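Local coordinates for protein gamma-glutamyl-gamma-aminobutyraldehyde dehydrogenase (Burkholderia cenocepacia, PDB 4LIH) that probably oxidises gamma-glutamyl-gamma-aminobutyraldehyde and related aldehydes to carboxylic acids, with NAD(P)+ as the hydride acceptor, at residues A[87-92]-A[142-147]; A[161-166]-A[492-497]; A[276-281]-A[405-410]; A[313-318]-A[412-417]. All coordinates share one frame; numbering follows the deposited sequence.

Contact 1: residues A[87-92]-A[142-147]; sequences NPRARK and AIDKVG
A salt-bridge network of Lys92, Asp144 and Lys145 joins the first turn of helix 88-104 to the loop that leaves helix 121-142, at a place where subunits of the tetramer meet. Each oxygen of the Asp144 carboxylate is taken by a different lysine. OD2 receives Lys92 NZ at 2.8 Å, and OD1 receives Lys145 NZ at 2.6 Å. Both ammonium groups come in on the syn side, about 30° out of the carboxylate plane, which leaves Lys92 NZ and Lys145 NZ 4.1 Å apart. The shared carboxylate between them, together with Glu141 of the third subunit, which pairs with both lysines, would offset their repulsion. Lys92 gets there with CG anti to its backbone N (chi1 164°) and a turn about the CG-CD bond. Next to the salt bridges, Ile143 lies against the helix with both side-chain branches. Its CG2 presses on Pro88 CB at 3.5 Å, tight for two carbons, while its CD1 reaches Lys92 N at 3.7 Å and also touches Arg91 CB. The guanidinium of Arg91 passes near Ile143 CG2, with its NE bonded to Ala191 O at the C-terminal end of helix 178-191. The loop thus packs along one side of helix 88-104 before running into strand 148-150, while the third subunit closes over the charged end and Pro152 of the second subunit packs on Pro88.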
# COMPACT_ATOMS: atom_id res chain seq x y z
N ASN A 87 16.24 -16.91 3.07
CA ASN A 87 15.83 -15.79 2.26
C ASN A 87 14.43 -16.00 1.71
O ASN A 87 14.01 -17.14 1.48
CB ASN A 87 16.79 -15.62 1.11
CG ASN A 87 18.12 -15.12 1.56
OD1 ASN A 87 18.20 -14.32 2.49
ND2 ASN A 87 19.18 -15.56 0.88
N PRO A 88 13.70 -14.90 1.44
CA PRO A 88 12.31 -15.04 0.95
C PRO A 88 12.14 -16.05 -0.21
O PRO A 88 11.25 -16.88 -0.18
CB PRO A 88 11.97 -13.61 0.52
CG PRO A 88 12.74 -12.77 1.53
CD PRO A 88 14.06 -13.48 1.68
N ARG A 89 12.99 -15.96 -1.22
CA ARG A 89 12.84 -16.81 -2.40
C ARG A 89 13.05 -18.29 -2.02
O ARG A 89 12.42 -19.16 -2.59
CB ARG A 89 13.83 -16.38 -3.49
CG ARG A 89 13.38 -15.07 -4.16
CD ARG A 89 14.47 -14.46 -5.05
NE ARG A 89 14.56 -15.26 -6.26
CZ ARG A 89 15.52 -15.19 -7.18
NH1 ARG A 89 16.50 -14.33 -7.08
NH2 ARG A 89 15.41 -15.96 -8.23
N ALA A 90 13.95 -18.53 -1.09
CA ALA A 90 14.26 -19.90 -0.62
C ALA A 90 13.08 -20.51 0.17
O ALA A 90 12.73 -21.66 -0.03
CB ALA A 90 15.52 -19.89 0.21
N ARG A 91 12.46 -19.74 1.05
CA ARG A 91 11.25 -20.26 1.72
C ARG A 91 10.09 -20.47 0.74
O ARG A 91 9.37 -21.41 0.85
CB ARG A 91 10.70 -19.29 2.78
CG ARG A 91 11.44 -19.35 4.08
CD ARG A 91 10.53 -18.94 5.22
NE ARG A 91 10.07 -17.59 5.03
CZ ARG A 91 10.79 -16.49 5.16
NH1 ARG A 91 12.08 -16.53 5.54
NH2 ARG A 91 10.23 -15.34 4.94
N LYS A 92 9.95 -19.57 -0.21
CA LYS A 92 8.91 -19.70 -1.23
C LYS A 92 9.13 -21.01 -2.01
O LYS A 92 8.16 -21.71 -2.31
CB LYS A 92 8.92 -18.54 -2.20
CG LYS A 92 8.16 -18.82 -3.48
CD LYS A 92 8.14 -17.59 -4.42
CE LYS A 92 9.51 -17.17 -4.93
NZ LYS A 92 9.38 -16.24 -6.08
N ALA A 142 3.52 -14.83 -2.18
CA ALA A 142 3.46 -13.47 -1.62
C ALA A 142 4.71 -13.04 -0.85
O ALA A 142 4.94 -11.84 -0.69
CB ALA A 142 2.24 -13.35 -0.74
N ILE A 143 5.51 -14.01 -0.38
CA ILE A 143 6.64 -13.77 0.53
C ILE A 143 7.61 -12.74 0.02
O ILE A 143 8.22 -11.97 0.82
CB ILE A 143 7.53 -15.05 0.77
CG1 ILE A 143 6.84 -16.09 1.64
CG2 ILE A 143 8.82 -14.70 1.52
CD1 ILE A 143 7.58 -17.43 1.63
N ASP A 144 7.82 -12.74 -1.30
CA ASP A 144 8.86 -11.87 -1.91
C ASP A 144 8.27 -10.74 -2.73
O ASP A 144 8.98 -10.19 -3.58
CB ASP A 144 9.91 -12.70 -2.68
CG ASP A 144 9.35 -13.43 -3.91
OD1 ASP A 144 8.13 -13.60 -4.02
OD2 ASP A 144 10.17 -13.84 -4.79
N LYS A 145 6.99 -10.38 -2.46
CA LYS A 145 6.31 -9.31 -3.19
C LYS A 145 5.95 -8.08 -2.32
O LYS A 145 5.70 -6.98 -2.85
CB LYS A 145 5.01 -9.80 -3.85
CG LYS A 145 5.09 -11.09 -4.68
CD LYS A 145 5.99 -10.95 -5.85
CE LYS A 145 6.02 -12.18 -6.75
NZ LYS A 145 6.41 -13.39 -6.01
N VAL A 146 5.89 -8.29 -1.03
CA VAL A 146 5.47 -7.26 -0.13
C VAL A 146 6.43 -7.11 1.03
O VAL A 146 6.96 -8.07 1.59
CB VAL A 146 4.06 -7.51 0.40
CG1 VAL A 146 3.08 -7.54 -0.76
CG2 VAL A 146 4.00 -8.75 1.24
N GLY A 147 6.67 -5.88 1.37
CA GLY A 147 7.65 -5.58 2.39
C GLY A 147 7.15 -4.56 3.39
O GLY A 147 5.96 -4.36 3.53

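Contact 2: residues A[161-166]-A[492-497]; sequences VTREPV and KYTELK
Strands 161-165 and 494-497 run antiparallel, their axes 4.4 Å apart at closest approach and their directions 147° apart, with Thr162-Lys497 and Glu164-Glu495 as hydrogen-bonded pairs. Strand 494-502 is thus an antiparallel neighbour of strand 157-172 in the mixed sheet, a pairing that probably belongs to the oligomerisation domain, as in aldehyde dehydrogenases generally. Beyond the non-hydrogen-bonded pair Pro165-Thr494, Val166 N still reaches Tyr493 O at 3.0 Å, from above the carbonyl plane. On the face carrying Glu164 and Lys497, the lysine ammonium meets Glu164 OE2 on its syn side at 2.8 Å and OE1 only weakly. The fourth subunit holds both ends of this salt bridge, Tyr476 OH bonding Glu164 OE1 and Leu453 O accepting from Lys497 NZ. Glu495, on the same face, sends OE1 to Arg270 and OE2 to Arg483 of the fourth subunit, and Val166 CG2 rests 3.5 Å from Glu495 OE1. The other face carries Arg163 and Leu496. The arginine chain is extended from CG to NE, and Leu496 CD2 sits 3.7 Å above the centre of the guanidinium plane. At the rim Arg163 NH1 donates to Thr494 OG1 at 2.8 Å in a bent bond, the hydroxyl tilted 22° from the guanidinium plane. The same nitrogen donates a hydrogen bond to a water 3.0 Å from Arg163 NH1, which in turn donates to Thr494 O at 2.7 Å.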
# COMPACT_ATOMS: atom_id res chain seq x y z
N VAL A 161 9.70 0.54 9.24
CA VAL A 161 8.69 -0.23 9.89
C VAL A 161 8.63 -1.58 9.19
O VAL A 161 8.30 -1.66 7.99
CB VAL A 161 7.34 0.46 9.83
CG1 VAL A 161 6.29 -0.37 10.53
CG2 VAL A 161 7.46 1.85 10.41
N THR A 162 9.01 -2.62 9.92
CA THR A 162 9.09 -3.98 9.35
C THR A 162 8.19 -4.95 10.10
O THR A 162 7.62 -4.62 11.15
CB THR A 162 10.57 -4.44 9.34
OG1 THR A 162 11.13 -4.37 10.65
CG2 THR A 162 11.38 -3.47 8.50
N ARG A 163 8.02 -6.13 9.53
CA ARG A 163 7.30 -7.23 10.17
C ARG A 163 8.26 -8.37 10.42
O ARG A 163 9.05 -8.70 9.55
CB ARG A 163 6.13 -7.66 9.29
CG ARG A 163 4.88 -6.80 9.51
CD ARG A 163 3.67 -7.30 8.72
NE ARG A 163 2.53 -6.42 9.00
CZ ARG A 163 1.82 -6.42 10.13
NH1 ARG A 163 2.04 -7.30 11.10
NH2 ARG A 163 0.85 -5.54 10.28
N GLU A 164 8.18 -8.98 11.61
CA GLU A 164 8.95 -10.18 11.91
C GLU A 164 8.03 -11.32 12.38
O GLU A 164 7.01 -11.09 13.05
CB GLU A 164 10.00 -9.89 13.03
CG GLU A 164 10.93 -8.72 12.67
CD GLU A 164 11.94 -8.33 13.76
OE1 GLU A 164 11.75 -8.59 14.98
OE2 GLU A 164 12.92 -7.64 13.39
N PRO A 165 8.39 -12.55 12.06
CA PRO A 165 7.67 -13.68 12.64
C PRO A 165 7.60 -13.65 14.16
O PRO A 165 8.55 -13.21 14.83
CB PRO A 165 8.44 -14.89 12.15
CG PRO A 165 9.79 -14.37 11.83
CD PRO A 165 9.61 -12.96 11.34
N VAL A 166 6.47 -14.12 14.69
CA VAL A 166 6.20 -14.02 16.15
C VAL A 166 7.02 -15.12 16.89
O VAL A 166 7.45 -14.96 18.05
CB VAL A 166 4.65 -14.02 16.39
CG1 VAL A 166 4.04 -15.37 16.14
CG2 VAL A 166 4.24 -13.53 17.77
N LYS A 492 -1.53 -11.92 11.95
CA LYS A 492 -1.75 -12.79 13.11
C LYS A 492 -0.49 -13.50 13.57
O LYS A 492 -0.44 -13.99 14.70
CB LYS A 492 -2.83 -13.82 12.80
CG LYS A 492 -4.12 -13.21 12.30
CD LYS A 492 -5.26 -14.19 12.31
CE LYS A 492 -4.91 -15.50 11.60
NZ LYS A 492 -4.41 -15.26 10.24
N TYR A 493 0.53 -13.54 12.70
CA TYR A 493 1.71 -14.42 12.87
C TYR A 493 3.02 -13.62 12.82
O TYR A 493 4.13 -14.24 12.74
CB TYR A 493 1.70 -15.44 11.73
CG TYR A 493 0.44 -16.29 11.68
CD1 TYR A 493 0.02 -17.02 12.79
CD2 TYR A 493 -0.34 -16.33 10.53
CE1 TYR A 493 -1.13 -17.79 12.75
CE2 TYR A 493 -1.52 -17.04 10.51
CZ TYR A 493 -1.90 -17.79 11.60
OH TYR A 493 -3.05 -18.53 11.57
N THR A 494 2.89 -12.28 12.79
CA THR A 494 4.02 -11.35 12.78
C THR A 494 3.82 -10.25 13.82
O THR A 494 2.70 -10.01 14.27
CB THR A 494 4.22 -10.67 11.39
OG1 THR A 494 3.03 -9.96 11.03
CG2 THR A 494 4.46 -11.68 10.32
N GLU A 495 4.92 -9.59 14.18
CA GLU A 495 4.92 -8.35 14.92
C GLU A 495 5.48 -7.23 14.06
O GLU A 495 6.38 -7.44 13.25
CB GLU A 495 5.78 -8.44 16.16
CG GLU A 495 5.39 -9.58 17.09
CD GLU A 495 4.20 -9.24 17.97
OE1 GLU A 495 3.80 -10.15 18.73
OE2 GLU A 495 3.67 -8.07 17.94
N LEU A 496 4.95 -6.04 14.29
CA LEU A 496 5.54 -4.82 13.79
C LEU A 496 6.66 -4.35 14.66
O LEU A 496 6.61 -4.42 15.92
CB LEU A 496 4.49 -3.68 13.69
CG LEU A 496 3.38 -3.91 12.63
CD1 LEU A 496 2.09 -3.17 12.98
CD2 LEU A 496 3.84 -3.41 11.29
N LYS A 497 7.64 -3.80 13.98
CA LYS A 497 8.77 -3.16 14.60
C LYS A 497 9.01 -1.81 13.91
O LYS A 497 9.12 -1.79 12.70
CB LYS A 497 10.02 -4.05 14.51
CG LYS A 497 11.28 -3.34 15.07
CD LYS A 497 12.51 -4.27 14.96
CE LYS A 497 12.54 -5.40 15.99
NZ LYS A 497 13.73 -6.25 15.74
O HOH W 1 11.85 -1.80 11.61
O HOH W 2 1.06 -7.88 13.88

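Contact 3: residues A[276-281]-A[405-410]; sequences GGKSPN and EEIFGP
Two signature stretches of the aldehyde dehydrogenase family meet where Glu406 of the EEIFGP loop touches Gly276 and Gly277, just past the predicted active-site residue Glu274. In relatives the glutamate-bearing loop borders the nicotinamide half of the cofactor site, and the same place is likely here. The Glu406 side chain stretches across with CG anti to its backbone N (chi1 -173°) and stays extended to the carboxylate. There Gly277 N donates to OE2 at 3.0 Å in a fairly straight bond, 161° at the hydrogen. The N-H arrives from above the carboxylate plane, 68° out of it. Gly276 has no side chain, and the carboxylate settles against its alpha carbon, with OE2 3.3 Å from Gly276 CA. A beta carbon at this position would run into Glu406 OE1, so the close approach depends on the bare alpha carbon. Further along, the Lys278 chain bends at chi2 and runs to the start of the loop, where it leaves helix 401-404. Its ammonium donates to Glu405 O at 2.7 Å, from above that carbonyl plane, and to Ile402 O in the helix. Glu405 is the first residue to leave that helix, so the lysine sits at its C-terminal end, where the carbonyl groups would favour a positive charge. Ile407 CD1 lies 3.7 Å from Lys278 NZ. One water accepts both from Lys278 NZ at 2.8 Å and from Ile407 N at 2.9 Å.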
# COMPACT_ATOMS: atom_id res chain seq x y z
N GLY A 276 -18.22 -19.66 15.04
CA GLY A 276 -19.43 -20.03 14.31
C GLY A 276 -20.21 -18.83 13.76
O GLY A 276 -19.76 -17.66 13.87
N GLY A 277 -21.37 -19.12 13.19
CA GLY A 277 -22.18 -18.10 12.53
C GLY A 277 -23.64 -18.50 12.46
O GLY A 277 -23.98 -19.62 12.84
N LYS A 278 -24.49 -17.55 12.06
CA LYS A 278 -25.89 -17.80 11.74
C LYS A 278 -26.16 -16.82 10.60
O LYS A 278 -26.96 -15.91 10.74
CB LYS A 278 -26.83 -17.56 12.91
CG LYS A 278 -28.22 -18.13 12.68
CD LYS A 278 -28.24 -19.63 12.91
CE LYS A 278 -29.40 -20.37 12.26
NZ LYS A 278 -29.46 -21.80 12.73
N SER A 279 -25.43 -17.07 9.51
CA SER A 279 -25.28 -16.10 8.43
C SER A 279 -26.59 -15.94 7.64
O SER A 279 -27.15 -16.93 7.21
CB SER A 279 -24.18 -16.54 7.47
OG SER A 279 -22.94 -16.62 8.15
N PRO A 280 -27.02 -14.71 7.40
CA PRO A 280 -28.27 -14.48 6.64
C PRO A 280 -28.02 -14.29 5.14
O PRO A 280 -27.02 -13.69 4.74
CB PRO A 280 -28.77 -13.19 7.27
CG PRO A 280 -27.48 -12.43 7.46
CD PRO A 280 -26.59 -13.48 8.09
N ASN A 281 -28.92 -14.85 4.35
CA ASN A 281 -28.90 -14.85 2.89
C ASN A 281 -30.20 -14.22 2.42
O ASN A 281 -31.24 -14.84 2.50
CB ASN A 281 -28.78 -16.30 2.42
CG ASN A 281 -28.59 -16.46 0.91
OD1 ASN A 281 -28.29 -15.51 0.14
ND2 ASN A 281 -28.80 -17.68 0.49
N GLU A 405 -29.92 -20.12 16.95
CA GLU A 405 -28.81 -20.92 17.39
C GLU A 405 -28.14 -21.61 16.23
O GLU A 405 -28.84 -22.13 15.33
CB GLU A 405 -29.29 -21.96 18.40
CG GLU A 405 -29.74 -21.32 19.70
CD GLU A 405 -30.12 -22.29 20.80
OE1 GLU A 405 -29.75 -23.47 20.74
OE2 GLU A 405 -30.81 -21.86 21.75
N GLU A 406 -26.81 -21.63 16.25
CA GLU A 406 -26.02 -22.43 15.28
C GLU A 406 -26.28 -23.92 15.46
O GLU A 406 -26.12 -24.47 16.54
CB GLU A 406 -24.52 -22.15 15.34
CG GLU A 406 -23.72 -22.86 14.22
CD GLU A 406 -22.25 -22.49 14.22
OE1 GLU A 406 -21.64 -22.62 15.30
OE2 GLU A 406 -21.71 -22.11 13.13
N ILE A 407 -26.66 -24.56 14.37
CA ILE A 407 -27.01 -25.96 14.38
C ILE A 407 -25.84 -26.80 13.90
O ILE A 407 -25.61 -27.90 14.42
CB ILE A 407 -28.21 -26.23 13.45
CG1 ILE A 407 -29.43 -25.46 13.93
CG2 ILE A 407 -28.49 -27.72 13.41
CD1 ILE A 407 -30.51 -25.33 12.90
N PHE A 408 -25.13 -26.28 12.91
CA PHE A 408 -23.98 -26.94 12.29
C PHE A 408 -24.39 -28.22 11.59
O PHE A 408 -23.73 -29.24 11.70
CB PHE A 408 -22.86 -27.16 13.33
CG PHE A 408 -21.48 -26.94 12.76
CD1 PHE A 408 -21.09 -25.68 12.38
CD2 PHE A 408 -20.57 -27.97 12.66
CE1 PHE A 408 -19.82 -25.44 11.88
CE2 PHE A 408 -19.32 -27.75 12.15
CZ PHE A 408 -18.93 -26.48 11.73
N GLY A 409 -25.50 -28.16 10.85
CA GLY A 409 -26.03 -29.30 10.11
C GLY A 409 -26.95 -28.75 9.03
O GLY A 409 -27.11 -27.53 8.93
N PRO A 410 -27.53 -29.64 8.21
CA PRO A 410 -28.20 -29.22 6.99
C PRO A 410 -29.64 -28.83 7.25
O PRO A 410 -30.55 -29.48 6.76
CB PRO A 410 -28.09 -30.46 6.10
CG PRO A 410 -28.16 -31.58 7.06
CD PRO A 410 -27.47 -31.12 8.31
O HOH W 3 -27.16 -23.20 11.85

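Contact 4: residues A[313-318]-A[412-417]; sequences SRLLVH and LSVIVF
Leu412 lies beside Ser313, just before the parallel bridges begin at Arg314-Ser413, its CD1 3.7 Å from Ser313 O and against Leu315 CB. Ser413 N then donates to Ser313 O at 3.0 Å, and Ser413 O accepts from Leu315 N at 2.8 Å. Val414 turns to the face of Leu315 and Val317, where its CG1 meets Val317 CG1 at 3.9 Å. Ile415 N bonds Leu315 O almost straight, at 169°; on the opposite face its side chain lies beside that of Leu316, CD1 to CD1 at 4.0 Å. Val416 brings CG2 to Val317 O. Phe417 N reaches the same oxygen at 3.2 Å. Its side chain, with CG between backbone N and carbonyl carbon (chi1 67°), lies against the backbone of Val317 and His318. His318 CB lies over the face of this ring, 4.3 Å from its centroid, and the imidazole, whose ND1 caps Asp320 N, meets that face in an offset edge-to-face arrangement, planes 80° apart. These neighbouring parallel strands fit the catalytic domain of the aldehyde dehydrogenase fold: helix 319-333 packs on Leu315 and Val416, helix 420-428 on Leu316 and Phe417, and strand 280-283 continues the sheet beyond 314-318.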
# COMPACT_ATOMS: atom_id res chain seq x y z
N SER A 313 -27.66 -20.12 6.86
CA SER A 313 -28.63 -20.90 7.65
C SER A 313 -29.91 -20.14 7.91
O SER A 313 -30.88 -20.71 8.42
CB SER A 313 -28.01 -21.33 8.97
OG SER A 313 -27.43 -20.21 9.61
N ARG A 314 -29.91 -18.83 7.59
CA ARG A 314 -31.15 -18.05 7.64
C ARG A 314 -31.32 -17.52 6.22
O ARG A 314 -30.48 -16.73 5.76
CB ARG A 314 -31.10 -16.88 8.64
CG ARG A 314 -30.92 -17.30 10.05
CD ARG A 314 -30.93 -16.17 11.06
NE ARG A 314 -29.79 -15.30 10.96
CZ ARG A 314 -29.78 -13.97 11.14
NH1 ARG A 314 -30.87 -13.28 11.44
NH2 ARG A 314 -28.64 -13.31 11.03
N LEU A 315 -32.33 -18.04 5.52
CA LEU A 315 -32.74 -17.50 4.21
C LEU A 315 -33.89 -16.54 4.42
O LEU A 315 -34.99 -16.93 4.79
CB LEU A 315 -33.16 -18.62 3.27
CG LEU A 315 -33.57 -18.08 1.90
CD1 LEU A 315 -32.34 -17.90 1.04
CD2 LEU A 315 -34.62 -18.95 1.21
N LEU A 316 -33.59 -15.27 4.20
CA LEU A 316 -34.55 -14.21 4.33
C LEU A 316 -35.06 -13.92 2.92
O LEU A 316 -34.27 -13.55 2.03
CB LEU A 316 -33.88 -12.96 4.87
CG LEU A 316 -33.70 -12.81 6.37
CD1 LEU A 316 -33.04 -13.99 7.01
CD2 LEU A 316 -32.93 -11.54 6.74
N VAL A 317 -36.36 -14.07 2.72
CA VAL A 317 -36.96 -13.95 1.39
C VAL A 317 -38.16 -13.01 1.41
O VAL A 317 -38.98 -13.07 2.30
CB VAL A 317 -37.37 -15.33 0.85
CG1 VAL A 317 -38.36 -16.01 1.76
CG2 VAL A 317 -37.91 -15.22 -0.56
N HIS A 318 -38.25 -12.14 0.43
CA HIS A 318 -39.33 -11.16 0.39
C HIS A 318 -40.66 -11.87 0.11
O HIS A 318 -40.74 -12.75 -0.71
CB HIS A 318 -39.04 -10.11 -0.69
CG HIS A 318 -39.94 -8.92 -0.61
ND1 HIS A 318 -41.25 -8.93 -1.06
CD2 HIS A 318 -39.70 -7.65 -0.21
CE1 HIS A 318 -41.79 -7.74 -0.88
NE2 HIS A 318 -40.87 -6.94 -0.37
N LEU A 412 -32.10 -25.46 7.36
CA LEU A 412 -32.32 -24.11 6.93
C LEU A 412 -33.55 -23.51 7.57
O LEU A 412 -34.64 -24.15 7.63
CB LEU A 412 -32.51 -24.08 5.41
CG LEU A 412 -32.68 -22.66 4.79
CD1 LEU A 412 -31.40 -21.83 4.88
CD2 LEU A 412 -33.08 -22.76 3.35
N SER A 413 -33.41 -22.25 8.00
CA SER A 413 -34.50 -21.43 8.53
C SER A 413 -34.88 -20.39 7.47
O SER A 413 -34.08 -19.50 7.15
CB SER A 413 -34.08 -20.73 9.83
OG SER A 413 -33.98 -21.64 10.90
N VAL A 414 -36.08 -20.53 6.91
CA VAL A 414 -36.63 -19.60 5.95
C VAL A 414 -37.49 -18.55 6.68
O VAL A 414 -38.47 -18.89 7.37
CB VAL A 414 -37.48 -20.31 4.88
CG1 VAL A 414 -38.06 -19.30 3.91
CG2 VAL A 414 -36.66 -21.32 4.10
N ILE A 415 -37.14 -17.28 6.47
CA ILE A 415 -37.75 -16.15 7.20
C ILE A 415 -38.27 -15.17 6.18
O ILE A 415 -37.54 -14.80 5.28
CB ILE A 415 -36.71 -15.43 8.12
CG1 ILE A 415 -36.21 -16.43 9.17
CG2 ILE A 415 -37.31 -14.14 8.72
CD1 ILE A 415 -34.95 -16.04 9.92
N VAL A 416 -39.54 -14.78 6.29
CA VAL A 416 -40.15 -13.86 5.35
C VAL A 416 -40.04 -12.42 5.82
O VAL A 416 -40.07 -12.17 7.02
CB VAL A 416 -41.64 -14.20 5.13
CG1 VAL A 416 -42.47 -13.86 6.37
CG2 VAL A 416 -42.16 -13.42 3.93
N PHE A 417 -39.91 -11.47 4.89
CA PHE A 417 -39.92 -10.08 5.25
C PHE A 417 -40.65 -9.27 4.21
O PHE A 417 -40.89 -9.75 3.08
CB PHE A 417 -38.51 -9.54 5.41
CG PHE A 417 -37.73 -9.49 4.12
CD1 PHE A 417 -37.70 -8.33 3.35
CD2 PHE A 417 -36.95 -10.58 3.71
CE1 PHE A 417 -36.94 -8.27 2.20
CE2 PHE A 417 -36.19 -10.53 2.55
CZ PHE A 417 -36.19 -9.39 1.79
O HOH W 4 -31.09 -22.70 10.39

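The contacts fall into two pairs. Contacts 3 and 4 have centres 12 Å apart and both reach one sheet, through neighbouring strands 280-283 and 314-318: Asn281 N lies 2.8 Å from Arg314 O and Lys278 O 2.9 Å from Arg314 NE, both probable hydrogen bonds. Contacts 1 and 2 have centres 14 Å apart and nearest atoms about 6 Å apart, both beside other subunits. Contact 1 lies about 45 Å, centre to centre, from contact 4, across the chain's centre. The side chain of the predicted active-site residue Glu274 is about 8 Å from that of Tyr493 in contact 2 and similarly near Gly276 in contact 3. Along the chain, the segments of contacts 3 and 4 alternate, and both contacts are nested within the loop closed by contact 2.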